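Local coordinates for protein response regulator aspartate phosphatase I (Bacillus subtilis subsp. subtilis, PDB 4I1A) that dephosphorylates the sporulation phosphotransferase Spo0F, inhibiting its activity, and switches on the mobile element ICEBs1 by causing inactivation of its repressor ImmR, at residues A[185-190]-A[208-213]; A[202-207]-A[228-233]; A[222-227]-A[251-256]; A[245-250]-A[267-272]. All blocks are in the same frame, centred on the assembly; numbering follows the deposited sequence.

Interaction 1 (A[185-190]-A[208-213])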
loop_
_atom_site.group_PDB
_atom_site.type_symbol
_atom_site.label_atom_id
_atom_site.label_comp_id
_atom_site.label_asym_id
_atom_site.label_seq_id
_atom_site.Cartn_x
_atom_site.Cartn_y
_atom_site.Cartn_z
ATOM N N ARG A 185 6.932 -11.721 -2.655
ATOM C CA ARG A 185 5.632 -11.449 -2.049
ATOM C C ARG A 185 5.680 -11.484 -0.522
ATOM O O ARG A 185 5.085 -10.615 0.133
ATOM C CB ARG A 185 4.570 -12.410 -2.582
ATOM C CG ARG A 185 4.250 -12.209 -4.056
ATOM C CD ARG A 185 3.182 -13.187 -4.517
ATOM N NE ARG A 185 2.872 -13.027 -5.934
ATOM C CZ ARG A 185 2.193 -13.913 -6.656
ATOM N NH1 ARG A 185 1.758 -15.032 -6.093
ATOM N NH2 ARG A 185 1.957 -13.682 -7.942
ATOM N N CYS A 186 6.395 -12.469 0.036
ATOM C CA CYS A 186 6.601 -12.552 1.490
ATOM C C CYS A 186 7.251 -11.284 2.013
ATOM O O CYS A 186 6.798 -10.706 3.006
ATOM C CB CYS A 186 7.473 -13.754 1.861
ATOM S SG CYS A 186 6.612 -15.326 1.794
ATOM N N GLN A 187 8.302 -10.849 1.321
ATOM C CA GLN A 187 8.959 -9.584 1.627
ATOM C C GLN A 187 8.014 -8.374 1.532
ATOM O O GLN A 187 8.136 -7.444 2.324
ATOM C CB GLN A 187 10.182 -9.378 0.725
ATOM C CG GLN A 187 11.283 -10.409 0.904
ATOM C CD GLN A 187 12.397 -10.247 -0.125
ATOM O OE1 GLN A 187 12.159 -9.788 -1.245
ATOM N NE2 GLN A 187 13.616 -10.609 0.256
ATOM N N PHE A 188 7.080 -8.380 0.578
ATOM C CA PHE A 188 6.099 -7.291 0.491
ATOM C C PHE A 188 5.249 -7.262 1.745
ATOM O O PHE A 188 4.924 -6.194 2.249
ATOM C CB PHE A 188 5.171 -7.409 -0.740
ATOM C CG PHE A 188 5.799 -6.973 -2.047
ATOM C CD1 PHE A 188 7.149 -6.658 -2.129
ATOM C CD2 PHE A 188 5.034 -6.894 -3.202
ATOM C CE1 PHE A 188 7.736 -6.270 -3.347
ATOM C CE2 PHE A 188 5.607 -6.507 -4.425
ATOM C CZ PHE A 188 6.963 -6.193 -4.497
ATOM N N ILE A 189 4.863 -8.436 2.236
ATOM C CA ILE A 189 4.048 -8.500 3.447
ATOM C C ILE A 189 4.836 -7.928 4.628
ATOM O O ILE A 189 4.314 -7.110 5.390
ATOM C CB ILE A 189 3.592 -9.941 3.774
ATOM C CG1 ILE A 189 2.872 -10.564 2.580
ATOM C CG2 ILE A 189 2.679 -9.957 4.994
ATOM C CD1 ILE A 189 1.550 -9.917 2.273
ATOM N N VAL A 190 6.087 -8.364 4.772
ATOM C CA VAL A 190 6.938 -7.878 5.848
ATOM C C VAL A 190 7.005 -6.359 5.795
ATOM O O VAL A 190 6.703 -5.676 6.778
ATOM C CB VAL A 190 8.364 -8.479 5.779
ATOM C CG1 VAL A 190 9.289 -7.760 6.754
ATOM C CG2 VAL A 190 8.328 -9.982 6.087
ATOM N N LEU A 208 14.084 -2.960 -1.169
ATOM C CA LEU A 208 15.344 -2.964 -1.929
ATOM C C LEU A 208 15.800 -4.386 -2.233
ATOM O O LEU A 208 16.327 -4.660 -3.311
ATOM C CB LEU A 208 16.452 -2.186 -1.213
ATOM C CG LEU A 208 16.291 -0.657 -1.280
ATOM C CD1 LEU A 208 17.271 0.037 -0.343
ATOM C CD2 LEU A 208 16.459 -0.140 -2.707
ATOM N N LYS A 209 15.587 -5.294 -1.288
ATOM C CA LYS A 209 15.913 -6.691 -1.521
ATOM C C LYS A 209 14.988 -7.241 -2.592
ATOM O O LYS A 209 15.413 -7.973 -3.476
ATOM C CB LYS A 209 15.807 -7.518 -0.236
ATOM C CG LYS A 209 16.949 -7.280 0.742
ATOM C CD LYS A 209 17.072 -8.420 1.758
ATOM C CE LYS A 209 15.869 -8.488 2.690
ATOM N NZ LYS A 209 15.795 -9.789 3.425
ATOM N N SER A 210 13.719 -6.868 -2.519
ATOM C CA SER A 210 12.738 -7.337 -3.485
ATOM C C SER A 210 13.122 -6.957 -4.910
ATOM O O SER A 210 13.001 -7.767 -5.828
ATOM C CB SER A 210 11.355 -6.792 -3.128
ATOM O OG SER A 210 10.983 -7.227 -1.829
ATOM N N LEU A 211 13.604 -5.727 -5.077
ATOM C CA LEU A 211 14.038 -5.217 -6.374
ATOM C C LEU A 211 15.185 -6.036 -6.946
ATOM O O LEU A 211 15.212 -6.324 -8.141
ATOM C CB LEU A 211 14.464 -3.749 -6.263
ATOM C CG LEU A 211 14.924 -3.099 -7.573
ATOM C CD1 LEU A 211 13.826 -3.199 -8.622
ATOM C CD2 LEU A 211 15.338 -1.645 -7.367
ATOM N N GLU A 212 16.132 -6.407 -6.090
ATOM C CA GLU A 212 17.275 -7.189 -6.526
ATOM C C GLU A 212 16.811 -8.543 -7.061
ATOM O O GLU A 212 17.203 -8.952 -8.149
ATOM C CB GLU A 212 18.279 -7.373 -5.386
ATOM C CG GLU A 212 18.927 -6.083 -4.883
ATOM C CD GLU A 212 19.879 -6.317 -3.708
ATOM O OE1 GLU A 212 20.789 -7.174 -3.824
ATOM O OE2 GLU A 212 19.711 -5.645 -2.662
ATOM N N ILE A 213 15.954 -9.219 -6.300
ATOM C CA ILE A 213 15.456 -10.540 -6.682
ATOM C C ILE A 213 14.576 -10.457 -7.926
ATOM O O ILE A 213 14.650 -11.312 -8.807
ATOM C CB ILE A 213 14.679 -11.208 -5.524
ATOM C CG1 ILE A 213 15.638 -11.594 -4.391
ATOM C CG2 ILE A 213 13.919 -12.438 -6.013
ATOM C CD1 ILE A 213 14.935 -12.033 -3.113
#
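Gln-187 and Ser-210 face each other across the two antiparallel helices of a tetratricopeptide repeat (TPR), predicted to be the third of the chain. The segment axes run at 167° to each other and approach to 9.6 Å. Along 185-190, Arg-185 points away from 208-213, and it and Cys-186 both lie against Phe-147 of helix 139-155. Gln-187 then supplies most of the contact. Its chain is extended beyond CG (chi2 173°), which carries the amide across the groove to the second helix. OE1 of Gln-187 lies 2.9 Å from OG of Ser-210, a hydrogen bond whose proton could instead go to the backbone O of Gln-206, one turn earlier; a single hydroxyl proton cannot serve both acceptors fully. NE2 of Gln-187 lies beside the lysine and isoleucine chains, 3.8 Å from CB of Lys-209 and 3.9 Å from CD1 of Ile-213, with the lysine chain crossing the glutamine at about a right angle. Phe-188 follows, with CB of Ser-210 at the edge of its ring, near the ring plane. Ile-189 touches Tyr-151 of helix 139-155 and Val-190 touches Asn-167 of helix 159-173. The hydroxyl of Ser-210 is thus flanked by a polar and an aromatic neighbour, while its carbon meets the ring rim, CE1 of Phe-188 standing 3.7 Å from CB of Ser-210.

Interaction 2 (A[202-207]-A[228-233])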
loop_
_atom_site.group_PDB
_atom_site.type_symbol
_atom_site.label_atom_id
_atom_site.label_comp_id
_atom_site.label_asym_id
_atom_site.label_seq_id
_atom_site.Cartn_x
_atom_site.Cartn_y
_atom_site.Cartn_z
ATOM N N ARG A 202 13.065 0.585 7.530
ATOM C CA ARG A 202 13.191 -0.868 7.532
ATOM C C ARG A 202 12.437 -1.482 6.358
ATOM O O ARG A 202 12.886 -2.474 5.760
ATOM C CB ARG A 202 12.711 -1.445 8.864
ATOM C CG ARG A 202 13.613 -1.092 10.040
ATOM C CD ARG A 202 13.049 -1.636 11.343
ATOM N NE ARG A 202 13.848 -1.264 12.508
ATOM C CZ ARG A 202 14.800 -2.032 13.033
ATOM N NH1 ARG A 202 15.077 -3.214 12.489
ATOM N NH2 ARG A 202 15.474 -1.623 14.104
ATOM N N ALA A 203 11.302 -0.869 6.032
ATOM C CA ALA A 203 10.488 -1.273 4.893
ATOM C C ALA A 203 11.218 -1.016 3.566
ATOM O O ALA A 203 11.132 -1.817 2.636
ATOM C CB ALA A 203 9.149 -0.563 4.921
ATOM N N LEU A 204 11.948 0.090 3.487
ATOM C CA LEU A 204 12.785 0.351 2.323
ATOM C C LEU A 204 13.858 -0.735 2.129
ATOM O O LEU A 204 14.137 -1.149 0.999
ATOM C CB LEU A 204 13.434 1.738 2.419
ATOM C CG LEU A 204 14.401 2.062 1.274
ATOM C CD1 LEU A 204 13.648 2.272 -0.045
ATOM C CD2 LEU A 204 15.287 3.253 1.607
ATOM N N GLU A 205 14.460 -1.197 3.226
ATOM C CA GLU A 205 15.462 -2.259 3.128
ATOM C C GLU A 205 14.830 -3.511 2.538
ATOM O O GLU A 205 15.425 -4.165 1.684
ATOM C CB GLU A 205 16.097 -2.576 4.485
ATOM C CG GLU A 205 16.929 -1.457 5.099
ATOM C CD GLU A 205 17.090 -1.615 6.612
ATOM O OE1 GLU A 205 16.981 -2.760 7.113
ATOM O OE2 GLU A 205 17.309 -0.594 7.303
ATOM N N GLN A 206 13.623 -3.844 2.995
ATOM C CA GLN A 206 12.911 -4.998 2.454
ATOM C C GLN A 206 12.659 -4.854 0.956
ATOM O O GLN A 206 13.005 -5.742 0.174
ATOM C CB GLN A 206 11.584 -5.211 3.174
ATOM C CG GLN A 206 11.722 -5.847 4.544
ATOM C CD GLN A 206 12.485 -7.157 4.510
ATOM O OE1 GLN A 206 12.202 -8.040 3.698
ATOM N NE2 GLN A 206 13.469 -7.285 5.390
ATOM N N PHE A 207 12.053 -3.734 0.568
ATOM C CA PHE A 207 11.718 -3.480 -0.830
ATOM C C PHE A 207 12.967 -3.446 -1.708
ATOM O O PHE A 207 12.915 -3.858 -2.866
ATOM C CB PHE A 207 10.918 -2.175 -0.984
ATOM C CG PHE A 207 9.483 -2.267 -0.503
ATOM C CD1 PHE A 207 8.646 -3.283 -0.947
ATOM C CD2 PHE A 207 8.971 -1.329 0.384
ATOM C CE1 PHE A 207 7.328 -3.362 -0.513
ATOM C CE2 PHE A 207 7.652 -1.407 0.828
ATOM C CZ PHE A 207 6.830 -2.421 0.376
ATOM N N MET A 228 7.916 1.035 -7.336
ATOM C CA MET A 228 6.813 1.831 -6.817
ATOM C C MET A 228 6.869 1.918 -5.291
ATOM O O MET A 228 6.782 3.001 -4.708
ATOM C CB MET A 228 5.471 1.242 -7.272
ATOM C CG MET A 228 4.239 2.065 -6.864
ATOM S SD MET A 228 2.672 1.204 -7.169
ATOM C CE MET A 228 2.754 -0.127 -5.986
ATOM N N ASN A 229 7.021 0.772 -4.644
ATOM C CA ASN A 229 7.022 0.730 -3.189
ATOM C C ASN A 229 8.261 1.393 -2.590
ATOM O O ASN A 229 8.182 2.040 -1.546
ATOM C CB ASN A 229 6.882 -0.704 -2.716
ATOM C CG ASN A 229 5.474 -1.212 -2.849
ATOM O OD1 ASN A 229 4.528 -0.529 -2.462
ATOM N ND2 ASN A 229 5.320 -2.414 -3.401
ATOM N N ILE A 230 9.395 1.240 -3.271
ATOM C CA ILE A 230 10.607 1.964 -2.918
ATOM C C ILE A 230 10.368 3.465 -2.971
ATOM O O ILE A 230 10.690 4.180 -2.021
ATOM C CB ILE A 230 11.794 1.562 -3.818
ATOM C CG1 ILE A 230 12.301 0.169 -3.412
ATOM C CG2 ILE A 230 12.928 2.546 -3.674
ATOM C CD1 ILE A 230 13.272 -0.443 -4.407
ATOM N N GLY A 231 9.786 3.932 -4.076
ATOM C CA GLY A 231 9.450 5.335 -4.240
ATOM C C GLY A 231 8.512 5.825 -3.147
ATOM O O GLY A 231 8.660 6.940 -2.649
ATOM N N ILE A 232 7.549 4.990 -2.762
ATOM C CA ILE A 232 6.632 5.349 -1.678
ATOM C C ILE A 232 7.345 5.524 -0.326
ATOM O O ILE A 232 7.076 6.483 0.394
ATOM C CB ILE A 232 5.477 4.328 -1.548
ATOM C CG1 ILE A 232 4.539 4.458 -2.748
ATOM C CG2 ILE A 232 4.723 4.496 -0.220
ATOM C CD1 ILE A 232 3.357 3.521 -2.691
ATOM N N CYS A 233 8.254 4.609 0.016
ATOM C CA CYS A 233 9.041 4.764 1.248
ATOM C C CYS A 233 9.898 6.033 1.217
ATOM O O CYS A 233 9.949 6.784 2.195
ATOM C CB CYS A 233 9.926 3.543 1.507
ATOM S SG CYS A 233 9.005 2.026 1.779
#
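Phe-207 packs its ring flat on Asn-229, and this stack is the tight part of the contact between 202-207 and 228-233. CB of Asn-229 sits over the ring centre, 3.3 Å above the plane of Phe-207, in a CH-pi contact only 7° off the normal. The amide of Asn-229, 17° from the ring plane, extends past CE1 and CZ of Phe-207, its ND2 3.6 Å from CE1. Cys-233 comes from a different direction: its SG meets the ring edge, 3.6 Å from CD2 of Phe-207, a sulfur-aromatic contact. CB of Phe-207 rests on Ile-230, 3.6 Å from its CG1. An alanine in place of Phe-207 would probably strip the cover from Asn-229 CB and leave the sulfur of Cys-233 without its aromatic neighbour, opening a gap between the helices. Contacts are longer around partly exposed Leu-204, whose CB is 4.0 Å from CB of Cys-233, and at Ala-203, whose CB stays 4.1 Å from SG of Cys-233; CD1 of Leu-204 still reaches CG2 of Ile-230, the two chains at about a right angle. The axes of the antiparallel segments approach to 9.2 Å at -161°, joining predicted TPR 3 to TPR 4; packing of one repeat's second helix on the first helix of the next is the stacking that builds a TPR solenoid.

Interaction 3 (A[222-227]-A[251-256])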
loop_
_atom_site.group_PDB
_atom_site.type_symbol
_atom_site.label_atom_id
_atom_site.label_comp_id
_atom_site.label_asym_id
_atom_site.label_seq_id
_atom_site.Cartn_x
_atom_site.Cartn_y
_atom_site.Cartn_z
ATOM N N LEU A 222 7.035 -7.484 -10.906
ATOM C CA LEU A 222 7.621 -7.393 -9.574
ATOM C C LEU A 222 8.706 -6.320 -9.507
ATOM O O LEU A 222 8.942 -5.735 -8.448
ATOM C CB LEU A 222 8.163 -8.746 -9.139
ATOM C CG LEU A 222 7.062 -9.755 -8.817
ATOM C CD1 LEU A 222 7.638 -11.011 -8.194
ATOM C CD2 LEU A 222 6.022 -9.121 -7.908
ATOM N N ILE A 223 9.356 -6.056 -10.638
ATOM C CA ILE A 223 10.350 -4.990 -10.718
ATOM C C ILE A 223 9.664 -3.634 -10.557
ATOM O O ILE A 223 10.107 -2.778 -9.781
ATOM C CB ILE A 223 11.120 -5.035 -12.059
ATOM C CG1 ILE A 223 12.132 -6.181 -12.052
ATOM C CG2 ILE A 223 11.828 -3.713 -12.333
ATOM C CD1 ILE A 223 12.882 -6.377 -13.397
ATOM N N ALA A 224 8.565 -3.447 -11.279
ATOM C CA ALA A 224 7.797 -2.209 -11.165
ATOM C C ALA A 224 7.160 -2.076 -9.792
ATOM O O ALA A 224 7.072 -0.979 -9.244
ATOM C CB ALA A 224 6.738 -2.139 -12.241
ATOM N N MET A 225 6.706 -3.190 -9.233
ATOM C CA MET A 225 6.090 -3.140 -7.913
ATOM C C MET A 225 7.103 -2.738 -6.845
ATOM O O MET A 225 6.800 -1.926 -5.975
ATOM C CB MET A 225 5.392 -4.456 -7.574
ATOM C CG MET A 225 4.061 -4.627 -8.281
ATOM S SD MET A 225 3.127 -6.049 -7.681
ATOM C CE MET A 225 2.667 -5.495 -6.040
ATOM N N SER A 226 8.316 -3.272 -6.943
ATOM C CA SER A 226 9.387 -2.878 -6.036
ATOM C C SER A 226 9.736 -1.399 -6.198
ATOM O O SER A 226 9.808 -0.665 -5.215
ATOM C CB SER A 226 10.635 -3.726 -6.265
ATOM O OG SER A 226 10.365 -5.093 -6.047
ATOM N N HIS A 227 9.964 -0.971 -7.434
ATOM C CA HIS A 227 10.238 0.443 -7.706
ATOM C C HIS A 227 9.183 1.354 -7.090
ATOM O O HIS A 227 9.508 2.318 -6.399
ATOM C CB HIS A 227 10.320 0.704 -9.210
ATOM C CG HIS A 227 11.631 0.321 -9.825
ATOM N ND1 HIS A 227 12.843 0.619 -9.237
ATOM C CD2 HIS A 227 11.921 -0.325 -10.975
ATOM C CE1 HIS A 227 13.820 0.166 -9.995
ATOM N NE2 HIS A 227 13.289 -0.413 -11.063
ATOM N N LEU A 251 6.794 3.625 -13.531
ATOM C CA LEU A 251 5.892 4.208 -14.510
ATOM C C LEU A 251 6.134 3.673 -15.917
ATOM O O LEU A 251 5.180 3.401 -16.641
ATOM C CB LEU A 251 6.050 5.730 -14.497
ATOM C CG LEU A 251 4.980 6.564 -15.199
ATOM C CD1 LEU A 251 3.637 6.286 -14.554
ATOM C CD2 LEU A 251 5.324 8.061 -15.143
ATOM N N GLU A 252 7.406 3.529 -16.298
ATOM C CA GLU A 252 7.779 3.051 -17.630
ATOM C C GLU A 252 7.171 1.688 -17.908
ATOM O O GLU A 252 6.701 1.416 -19.014
ATOM C CB GLU A 252 9.301 2.916 -17.764
ATOM C CG GLU A 252 10.098 4.208 -17.698
ATOM C CD GLU A 252 11.603 3.951 -17.675
ATOM O OE1 GLU A 252 12.348 4.820 -17.171
ATOM O OE2 GLU A 252 12.034 2.879 -18.160
ATOM N N ILE A 253 7.208 0.831 -16.895
ATOM C CA ILE A 253 6.729 -0.541 -17.015
ATOM C C ILE A 253 5.202 -0.603 -16.981
ATOM O O ILE A 253 4.578 -1.259 -17.817
ATOM C CB ILE A 253 7.334 -1.427 -15.901
ATOM C CG1 ILE A 253 8.833 -1.621 -16.146
ATOM C CG2 ILE A 253 6.623 -2.775 -15.816
ATOM C CD1 ILE A 253 9.612 -2.022 -14.904
ATOM N N PHE A 254 4.609 0.101 -16.024
ATOM C CA PHE A 254 3.159 0.109 -15.843
ATOM C C PHE A 254 2.416 0.717 -17.032
ATOM O O PHE A 254 1.313 0.272 -17.367
ATOM C CB PHE A 254 2.773 0.869 -14.565
ATOM C CG PHE A 254 3.058 0.119 -13.291
ATOM C CD1 PHE A 254 3.069 -1.277 -13.265
ATOM C CD2 PHE A 254 3.312 0.810 -12.117
ATOM C CE1 PHE A 254 3.323 -1.966 -12.083
ATOM C CE2 PHE A 254 3.566 0.131 -10.933
ATOM C CZ PHE A 254 3.573 -1.256 -10.911
ATOM N N GLU A 255 3.010 1.736 -17.653
ATOM C CA GLU A 255 2.379 2.418 -18.785
ATOM C C GLU A 255 2.254 1.467 -19.973
ATOM O O GLU A 255 1.248 1.477 -20.686
ATOM C CB GLU A 255 3.140 3.700 -19.165
ATOM C CG GLU A 255 2.240 4.835 -19.699
ATOM C CD GLU A 255 2.503 6.191 -19.031
ATOM O OE1 GLU A 255 1.539 6.969 -18.838
ATOM O OE2 GLU A 255 3.673 6.487 -18.709
ATOM N N LYS A 256 3.265 0.626 -20.164
ATOM C CA LYS A 256 3.230 -0.392 -21.202
ATOM C C LYS A 256 2.161 -1.435 -20.892
ATOM O O LYS A 256 1.312 -1.737 -21.727
ATOM C CB LYS A 256 4.589 -1.081 -21.322
ATOM C CG LYS A 256 5.731 -0.183 -21.782
ATOM C CD LYS A 256 7.044 -0.969 -21.803
ATOM C CE LYS A 256 8.176 -0.179 -22.452
ATOM N NZ LYS A 256 9.445 -0.967 -22.495
#
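Ala-224 fits its methyl group between Ile-253 and Phe-254, joining the two helices of the predicted fourth TPR. The segments cross at -131° with their axes 9.0 Å apart, and the short alanine side chain is the centre of the contact. CB of Ala-224 lies 3.4 Å above one face of the Phe-254 ring, offset toward the rim, in a CH-pi contact 26° from the normal. Its nearest ring atom is CE1 of Phe-254, at 3.4 Å. CG of that phenylalanine is anti to the carbonyl carbon (chi1 -74°), which sets it beside the backbone N; the ring beyond it lies against helix 220-236, where CZ also comes near CG of Met-225. Ile-253 takes a second side of the methyl: its CG2 is 3.6 Å from CB of Ala-224, and its CD1 reaches beyond to CG2 of Ile-223, at 3.8 Å. An alanine in place of Phe-254 would probably leave the methyl of Ala-224 without its aromatic cover and open a gap beside Met-225. Thr-265 of helix 261-275 touches the same ring. Ser-226 touches Ser-210 and Ser-214 on helix 200-215. Its OG hydrogen-bonds O of Leu-222 at 2.9 Å, and its backbone N hydrogen-bonds that oxygen too, N and OG of Ser-226 reaching Leu-222 O from opposite faces of the carbonyl plane.

Interaction 4 (A[245-250]-A[267-272])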
loop_
_atom_site.group_PDB
_atom_site.type_symbol
_atom_site.label_atom_id
_atom_site.label_comp_id
_atom_site.label_asym_id
_atom_site.label_seq_id
_atom_site.Cartn_x
_atom_site.Cartn_y
_atom_site.Cartn_z
ATOM N N GLN A 245 12.900 9.048 -9.005
ATOM C CA GLN A 245 13.650 8.211 -9.941
ATOM C C GLN A 245 13.136 6.771 -9.916
ATOM O O GLN A 245 13.026 6.130 -10.962
ATOM C CB GLN A 245 15.160 8.271 -9.680
ATOM C CG GLN A 245 16.003 7.441 -10.661
ATOM C CD GLN A 245 15.810 7.828 -12.135
ATOM O OE1 GLN A 245 15.901 9.002 -12.506
ATOM N NE2 GLN A 245 15.550 6.830 -12.977
ATOM N N HIS A 246 12.786 6.275 -8.732
ATOM C CA HIS A 246 12.196 4.943 -8.639
ATOM C C HIS A 246 10.771 4.900 -9.199
ATOM O O HIS A 246 10.352 3.897 -9.782
ATOM C CB HIS A 246 12.237 4.422 -7.203
ATOM C CG HIS A 246 13.575 3.892 -6.796
ATOM N ND1 HIS A 246 13.989 2.609 -7.104
ATOM C CD2 HIS A 246 14.599 4.460 -6.117
ATOM C CE1 HIS A 246 15.206 2.417 -6.629
ATOM N NE2 HIS A 246 15.603 3.524 -6.026
ATOM N N LEU A 247 10.037 5.994 -9.031
ATOM C CA LEU A 247 8.647 6.065 -9.477
ATOM C C LEU A 247 8.493 6.119 -10.998
ATOM O O LEU A 247 7.557 5.530 -11.535
ATOM C CB LEU A 247 7.911 7.235 -8.809
ATOM C CG LEU A 247 7.549 7.043 -7.325
ATOM C CD1 LEU A 247 7.242 8.385 -6.671
ATOM C CD2 LEU A 247 6.374 6.086 -7.145
ATOM N N ILE A 248 9.394 6.814 -11.692
ATOM C CA ILE A 248 9.329 6.837 -13.148
ATOM C C ILE A 248 9.757 5.500 -13.747
ATOM O O ILE A 248 9.289 5.124 -14.818
ATOM C CB ILE A 248 10.163 7.974 -13.799
ATOM C CG1 ILE A 248 11.650 7.820 -13.490
ATOM C CG2 ILE A 248 9.652 9.333 -13.368
ATOM C CD1 ILE A 248 12.540 8.421 -14.558
ATOM N N LEU A 249 10.656 4.792 -13.067
ATOM C CA LEU A 249 11.071 3.472 -13.521
ATOM C C LEU A 249 9.876 2.533 -13.443
ATOM O O LEU A 249 9.653 1.715 -14.339
ATOM C CB LEU A 249 12.231 2.937 -12.678
ATOM C CG LEU A 249 13.601 3.578 -12.927
ATOM C CD1 LEU A 249 14.708 2.914 -12.095
ATOM C CD2 LEU A 249 13.956 3.544 -14.411
ATOM N N ALA A 250 9.097 2.679 -12.375
ATOM C CA ALA A 250 7.864 1.921 -12.220
ATOM C C ALA A 250 6.880 2.321 -13.304
ATOM O O ALA A 250 6.230 1.479 -13.921
ATOM C CB ALA A 250 7.263 2.167 -10.849
ATOM N N PHE A 267 -0.083 9.265 -9.214
ATOM C CA PHE A 267 -0.543 10.086 -8.116
ATOM C C PHE A 267 0.627 10.436 -7.203
ATOM O O PHE A 267 0.870 11.616 -6.905
ATOM C CB PHE A 267 -1.663 9.387 -7.338
ATOM C CG PHE A 267 -2.069 10.128 -6.100
ATOM C CD1 PHE A 267 -3.022 11.136 -6.170
ATOM C CD2 PHE A 267 -1.466 9.855 -4.871
ATOM C CE1 PHE A 267 -3.388 11.847 -5.038
ATOM C CE2 PHE A 267 -1.823 10.567 -3.732
ATOM C CZ PHE A 267 -2.789 11.562 -3.815
ATOM N N THR A 268 1.344 9.403 -6.772
ATOM C CA THR A 268 2.489 9.553 -5.873
ATOM C C THR A 268 3.567 10.429 -6.508
ATOM O O THR A 268 4.161 11.285 -5.850
ATOM C CB THR A 268 3.075 8.167 -5.492
ATOM O OG1 THR A 268 2.001 7.297 -5.112
ATOM C CG2 THR A 268 4.086 8.271 -4.325
ATOM N N LEU A 269 3.799 10.222 -7.800
ATOM C CA LEU A 269 4.750 11.028 -8.551
ATOM C C LEU A 269 4.330 12.500 -8.543
ATOM O O LEU A 269 5.146 13.384 -8.275
ATOM C CB LEU A 269 4.857 10.502 -9.985
ATOM C CG LEU A 269 5.984 11.003 -10.891
ATOM C CD1 LEU A 269 7.324 11.017 -10.172
ATOM C CD2 LEU A 269 6.068 10.128 -12.129
ATOM N N THR A 270 3.052 12.753 -8.817
ATOM C CA THR A 270 2.527 14.111 -8.836
ATOM C C THR A 270 2.757 14.778 -7.491
ATOM O O THR A 270 3.240 15.916 -7.404
ATOM C CB THR A 270 1.002 14.132 -9.109
ATOM O OG1 THR A 270 0.717 13.479 -10.352
ATOM C CG2 THR A 270 0.480 15.565 -9.150
ATOM N N TYR A 271 2.390 14.063 -6.437
ATOM C CA TYR A 271 2.489 14.611 -5.094
ATOM C C TYR A 271 3.946 14.909 -4.718
ATOM O O TYR A 271 4.253 15.993 -4.211
ATOM C CB TYR A 271 1.844 13.656 -4.091
ATOM C CG TYR A 271 1.428 14.323 -2.809
ATOM C CD1 TYR A 271 1.590 15.696 -2.628
ATOM C CD2 TYR A 271 0.875 13.583 -1.776
ATOM C CE1 TYR A 271 1.208 16.305 -1.445
ATOM C CE2 TYR A 271 0.491 14.176 -0.602
ATOM C CZ TYR A 271 0.658 15.534 -0.437
ATOM O OH TYR A 271 0.272 16.106 0.746
ATOM N N VAL A 272 4.830 13.946 -4.978
ATOM C CA VAL A 272 6.255 14.106 -4.704
ATOM C C VAL A 272 6.836 15.369 -5.357
ATOM O O VAL A 272 7.590 16.120 -4.730
ATOM C CB VAL A 272 7.048 12.843 -5.130
ATOM C CG1 VAL A 272 8.520 13.152 -5.348
ATOM C CG2 VAL A 272 6.872 11.752 -4.097
#
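Leu-247 inserts between Thr-268, Leu-269 and Val-272, and no polar bond crosses this contact. CD1 of Leu-247 does the reaching: it lies 3.9 Å from CG2 of Thr-268, with the side chains at about a right angle, and 4.3 Å from CG2 of Val-272. Nearer its backbone, CB of Leu-247 rests 4.1 Å from CD1 of Leu-269. The other branch of that leucine is taken up by Ile-248, whose CG2 is 3.9 Å from CD2 of Leu-269. Ile-248 holds CG1 in the crowded position between the backbone N and the carbonyl carbon (chi1 62°), which leaves CG2 beside the N to meet the leucine. In the next shell, OG1 of Thr-268 hydrogen-bonds O of Lys-264 in its own helix; this fixes the rotation of the threonine and turns its methyl to Leu-247. The segment axes approach only to 9.9 Å, antiparallel at 152°, with Leu-247, Ile-248 and Leu-269 between them. Segment 245-250 lies in predicted TPR 4, and its packing on the next helix is consistent with the stacking of a TPR array. Further out, Tyr-285 of helix 279-295 touches both Ile-248 and Leu-269, and Asp-235 of helix 220-236 touches Val-272, so helix 261-275 is packed between its predecessors and the helices that follow, including 299-313 through Phe-267.

How the interactions relate
The four contacts step along five consecutive antiparallel helices, 180-196 to 261-275, each joining one helix to the next in the chain. Interactions 1 and 2 share helix 200-215, interactions 2 and 3 share helix 220-236, and interactions 3 and 4 share helix 240-257. Centres of successive contacts lie about 9, 14 and 11 Å apart, and those of interactions 1 and 4 about 19 Å. They are linked by direct contacts: Phe-188 touches Phe-207, Met-228 touches Phe-254, and a probable hydrogen bond links His-227 and His-246 between interactions 3 and 4. Intra-repeat and inter-repeat packing alternate through interactions 1 to 3, as in a TPR solenoid, and interaction 4 carries the stacking on to helix 261-275.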